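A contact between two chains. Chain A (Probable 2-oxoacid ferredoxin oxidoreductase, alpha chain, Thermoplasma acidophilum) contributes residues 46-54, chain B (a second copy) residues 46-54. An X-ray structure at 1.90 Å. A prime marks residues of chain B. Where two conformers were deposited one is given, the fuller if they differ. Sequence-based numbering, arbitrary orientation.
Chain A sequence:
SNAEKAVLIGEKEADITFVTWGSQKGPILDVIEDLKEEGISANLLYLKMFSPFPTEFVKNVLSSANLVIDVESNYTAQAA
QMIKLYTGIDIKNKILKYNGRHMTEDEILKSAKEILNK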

# COMPACT_ATOMS: atom_id res chain seq x y z
N TYR A 46 4.69 9.05 -18.74
CA TYR A 46 4.96 8.00 -17.78
C TYR A 46 6.38 8.19 -17.25
O TYR A 46 7.34 8.18 -18.02
N LEU A 47 6.48 8.37 -15.94
CA LEU A 47 7.78 8.51 -15.29
C LEU A 47 8.27 7.13 -14.86
O LEU A 47 7.57 6.41 -14.14
N LYS A 48 9.45 6.77 -15.34
CA LYS A 48 10.03 5.48 -15.03
C LYS A 48 10.81 5.56 -13.70
O LYS A 48 11.56 6.51 -13.44
N MSE A 49 10.67 4.54 -12.88
CA MSE A 49 11.28 4.53 -11.55
C MSE A 49 12.79 4.27 -11.58
O MSE A 49 13.57 5.11 -11.14
N PHE A 50 13.24 3.13 -12.06
CA PHE A 50 14.66 2.81 -11.80
C PHE A 50 15.48 2.80 -13.09
O PHE A 50 16.52 2.19 -13.18
N SER A 51 14.99 3.52 -14.08
CA SER A 51 15.59 3.51 -15.40
C SER A 51 16.45 4.74 -15.67
O SER A 51 16.22 5.79 -15.06
N PRO A 52 17.49 4.59 -16.52
CA PRO A 52 18.14 3.30 -16.79
C PRO A 52 18.72 2.83 -15.46
O PRO A 52 19.04 3.66 -14.59
N PHE A 53 18.80 1.53 -15.28
CA PHE A 53 19.29 0.97 -14.03
C PHE A 53 20.79 1.14 -13.88
O PHE A 53 21.50 1.04 -14.88
N PRO A 54 21.29 1.38 -12.63
CA PRO A 54 22.75 1.48 -12.43
C PRO A 54 23.44 0.10 -12.35
O PRO A 54 23.99 -0.27 -11.31
N TYR B 46 21.18 2.01 -1.52
CA TYR B 46 19.88 2.62 -1.67
C TYR B 46 19.67 2.94 -3.14
O TYR B 46 20.44 3.69 -3.73
N LEU B 47 18.62 2.35 -3.72
CA LEU B 47 18.28 2.62 -5.11
C LEU B 47 17.30 3.79 -5.15
O LEU B 47 16.24 3.77 -4.50
N LYS B 48 17.67 4.82 -5.89
CA LYS B 48 16.86 6.01 -6.02
C LYS B 48 15.82 5.82 -7.15
O LYS B 48 16.14 5.33 -8.24
N MSE B 49 14.61 6.26 -6.90
CA MSE B 49 13.52 6.07 -7.85
C MSE B 49 13.58 7.00 -9.06
O MSE B 49 13.69 6.54 -10.20
N PHE B 50 13.51 8.30 -8.88
CA PHE B 50 13.30 9.14 -10.09
C PHE B 50 14.51 10.01 -10.39
O PHE B 50 14.42 11.03 -11.04
N SER B 51 15.66 9.58 -9.91
CA SER B 51 16.87 10.37 -10.02
C SER B 51 17.80 9.89 -11.13
O SER B 51 17.74 8.73 -11.52
N PRO B 52 18.58 10.82 -11.72
CA PRO B 52 18.28 12.26 -11.72
C PRO B 52 16.97 12.42 -12.48
O PRO B 52 16.63 11.58 -13.34
N PHE B 53 16.20 13.42 -12.12
CA PHE B 53 14.90 13.64 -12.73
C PHE B 53 15.02 14.16 -14.15
O PHE B 53 15.92 14.95 -14.41
N PRO B 54 14.10 13.74 -15.08
CA PRO B 54 14.13 14.28 -16.45
C PRO B 54 13.49 15.68 -16.56
O PRO B 54 12.47 15.85 -17.23

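Two copies of the same loop meet across an exact two-fold axis, so every contact made by one stretch is repeated by the other and a single half describes the whole. The axis runs close to residue 49, where the CA atoms of Met49 and Met49′ lie 4.6 Å apart. Together the two stretches bury 489 Å², and Leu47, Met49 and Phe50 with their mates share most of it about equally.

The clearest bump is Phe50, whose ring reaches into the partner. Its CA-to-CB bond points sideways, but chi1 in the m well (-58°), with chi2 at -76°, brings the end of the side chain nearer to the partner. The hollow that receives the ring is built by three successive residues, Leu47′, Lys48′ and Met49′. CE1 of Phe50 lies 3.7 Å from CG of Met49′ and 4.2 Å from CB of Leu47′, while CD1 of Phe50 approaches the backbone O of Lys48′ at 3.6 Å. The carbonyl O of Leu47′ sits at the ring edge, near its plane, 4.1 Å from CE1 of Phe50. The hollow is thus part side chain and part main chain.

Met49, a selenomethionine here, supplies a wall of the hollow that takes Phe50′. Its side chain leaves sideways with chi1 m, chi2 t and chi3 m, and its end leads away from the partner. The contact falls on the near part of the chain, where CG of Met49 meets CE1 of Phe50′ at 3.7 Å, rather than on SE.

Leu47, at the end of the strand, points toward the partner and is buried. Its m, t rotamer carries CD1 to the edge of the Phe53′ ring, 4.3 Å from CE1 of that residue, while CB of Leu47 lies 4.2 Å from CE1 of Phe50′. One leucine therefore touches two aromatic rings of the other chain. Phe53 holds chi1 near t (-167°), and although it starts sideways its end comes nearer, offering its edge to CD1 of Leu47′.

Lys48 points away with an extended m, t, t, t chain; its backbone O lies 3.6 Å from CD1 of Phe50′. Ser51 also points away, with chi1 p and OG satisfied elsewhere in the structure, and Pro52, after a cis peptide bond, stays out of reach.

No direct hydrogen bond crosses between the stretches. Polar bridging falls to a water near the axis, modelled at two mutually exclusive positions: the O atoms of water 1 and water 2 are 1.7 Å apart. Water 1 donates to O of Ser51 at 2.6 Å and to O of Ser51′ at 2.7 Å, and water 2 is its symmetry mate. The modelled separation of 1.7 Å between O of Met49 and O of Met49′ is too short to be real and carries no weight. The rule to read here is reciprocal: each loop presents a phenylalanine and the hollow for its twin.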

# COMPACT_ATOMS: atom_id res chain seq x y z
CB TYR A 46 4.85 6.65 -18.49
CG TYR A 46 5.13 5.47 -17.63
CD1 TYR A 46 4.33 5.16 -16.55
CD2 TYR A 46 6.20 4.65 -17.92
CE1 TYR A 46 4.62 4.06 -15.78
CE2 TYR A 46 6.50 3.60 -17.17
CZ TYR A 46 5.71 3.30 -16.11
OH TYR A 46 6.05 2.18 -15.41
CB LEU A 47 7.69 9.46 -14.10
CG LEU A 47 7.03 10.80 -14.48
CD1 LEU A 47 6.85 11.75 -13.28
CD2 LEU A 47 7.77 11.52 -15.66
CB LYS A 48 10.99 5.10 -16.16
CG LYS A 48 10.29 4.96 -17.47
CD LYS A 48 11.26 4.43 -18.48
CE LYS A 48 10.63 4.25 -19.80
NZ LYS A 48 11.73 3.90 -20.71
CB MSE A 49 10.59 3.51 -10.66
CG MSE A 49 9.28 4.02 -10.09
SE MSE A 49 8.37 2.52 -9.26
CE MSE A 49 8.87 1.25 -10.71
CB PHE A 50 14.77 1.47 -11.07
CG PHE A 50 14.03 1.46 -9.75
CD1 PHE A 50 14.57 2.11 -8.64
CD2 PHE A 50 12.79 0.85 -9.64
CE1 PHE A 50 13.90 2.13 -7.42
CE2 PHE A 50 12.09 0.85 -8.43
CZ PHE A 50 12.65 1.48 -7.31
CB SER A 51 14.48 3.53 -16.39
OG SER A 51 14.03 4.85 -16.42
CB PRO A 52 19.31 3.67 -17.69
CG PRO A 52 19.62 5.10 -17.29
CD PRO A 52 18.26 5.70 -17.10
CB PHE A 53 18.94 -0.51 -13.98
CG PHE A 53 19.13 -1.11 -12.65
CD1 PHE A 53 18.19 -0.90 -11.65
CD2 PHE A 53 20.29 -1.84 -12.37
CE1 PHE A 53 18.39 -1.42 -10.36
CE2 PHE A 53 20.49 -2.38 -11.12
CZ PHE A 53 19.52 -2.20 -10.11
CB PRO A 54 22.87 2.24 -11.10
CG PRO A 54 21.66 1.90 -10.35
CD PRO A 54 20.56 1.79 -11.42
CB TYR B 46 19.84 3.90 -0.84
CG TYR B 46 18.57 4.66 -0.92
CD1 TYR B 46 17.38 4.12 -0.45
CD2 TYR B 46 18.55 5.93 -1.45
CE1 TYR B 46 16.22 4.84 -0.54
CE2 TYR B 46 17.43 6.62 -1.56
CZ TYR B 46 16.27 6.09 -1.10
OH TYR B 46 15.16 6.89 -1.20
CB LEU B 47 17.68 1.38 -5.76
CG LEU B 47 18.57 0.14 -5.56
CD1 LEU B 47 17.96 -1.15 -6.14
CD2 LEU B 47 20.02 0.36 -6.09
CB LYS B 48 17.77 7.19 -6.36
CG LYS B 48 18.77 7.45 -5.27
CD LYS B 48 19.50 8.72 -5.60
CE LYS B 48 20.50 9.05 -4.57
NZ LYS B 48 21.25 10.20 -5.11
CB MSE B 49 12.17 6.22 -7.16
CG MSE B 49 11.77 4.97 -6.39
SE MSE B 49 10.23 5.43 -5.30
CE MSE B 49 10.95 7.22 -4.80
CB PHE B 50 12.03 9.98 -9.91
CG PHE B 50 10.79 9.15 -9.68
CD1 PHE B 50 10.20 8.48 -10.75
CD2 PHE B 50 10.27 9.01 -8.41
CE1 PHE B 50 9.07 7.68 -10.56
CE2 PHE B 50 9.13 8.23 -8.19
CZ PHE B 50 8.53 7.57 -9.27
CB SER B 51 17.63 10.19 -8.74
OG SER B 51 18.23 8.93 -8.83
CB PRO B 52 19.37 12.86 -12.59
CG PRO B 52 19.74 11.72 -13.52
CD PRO B 52 19.71 10.52 -12.62
CB PHE B 53 14.10 14.64 -11.89
CG PHE B 53 12.68 14.70 -12.26
CD1 PHE B 53 11.80 13.72 -11.83
CD2 PHE B 53 12.22 15.73 -13.08
CE1 PHE B 53 10.45 13.75 -12.22
CE2 PHE B 53 10.90 15.79 -13.45
CZ PHE B 53 9.99 14.81 -12.99
CB PRO B 54 13.35 13.24 -17.25
CG PRO B 54 12.40 12.66 -16.32
CD PRO B 54 13.15 12.62 -14.97
O HOH W 1 16.01 7.64 -13.26
O HOH W 2 17.02 6.47 -12.60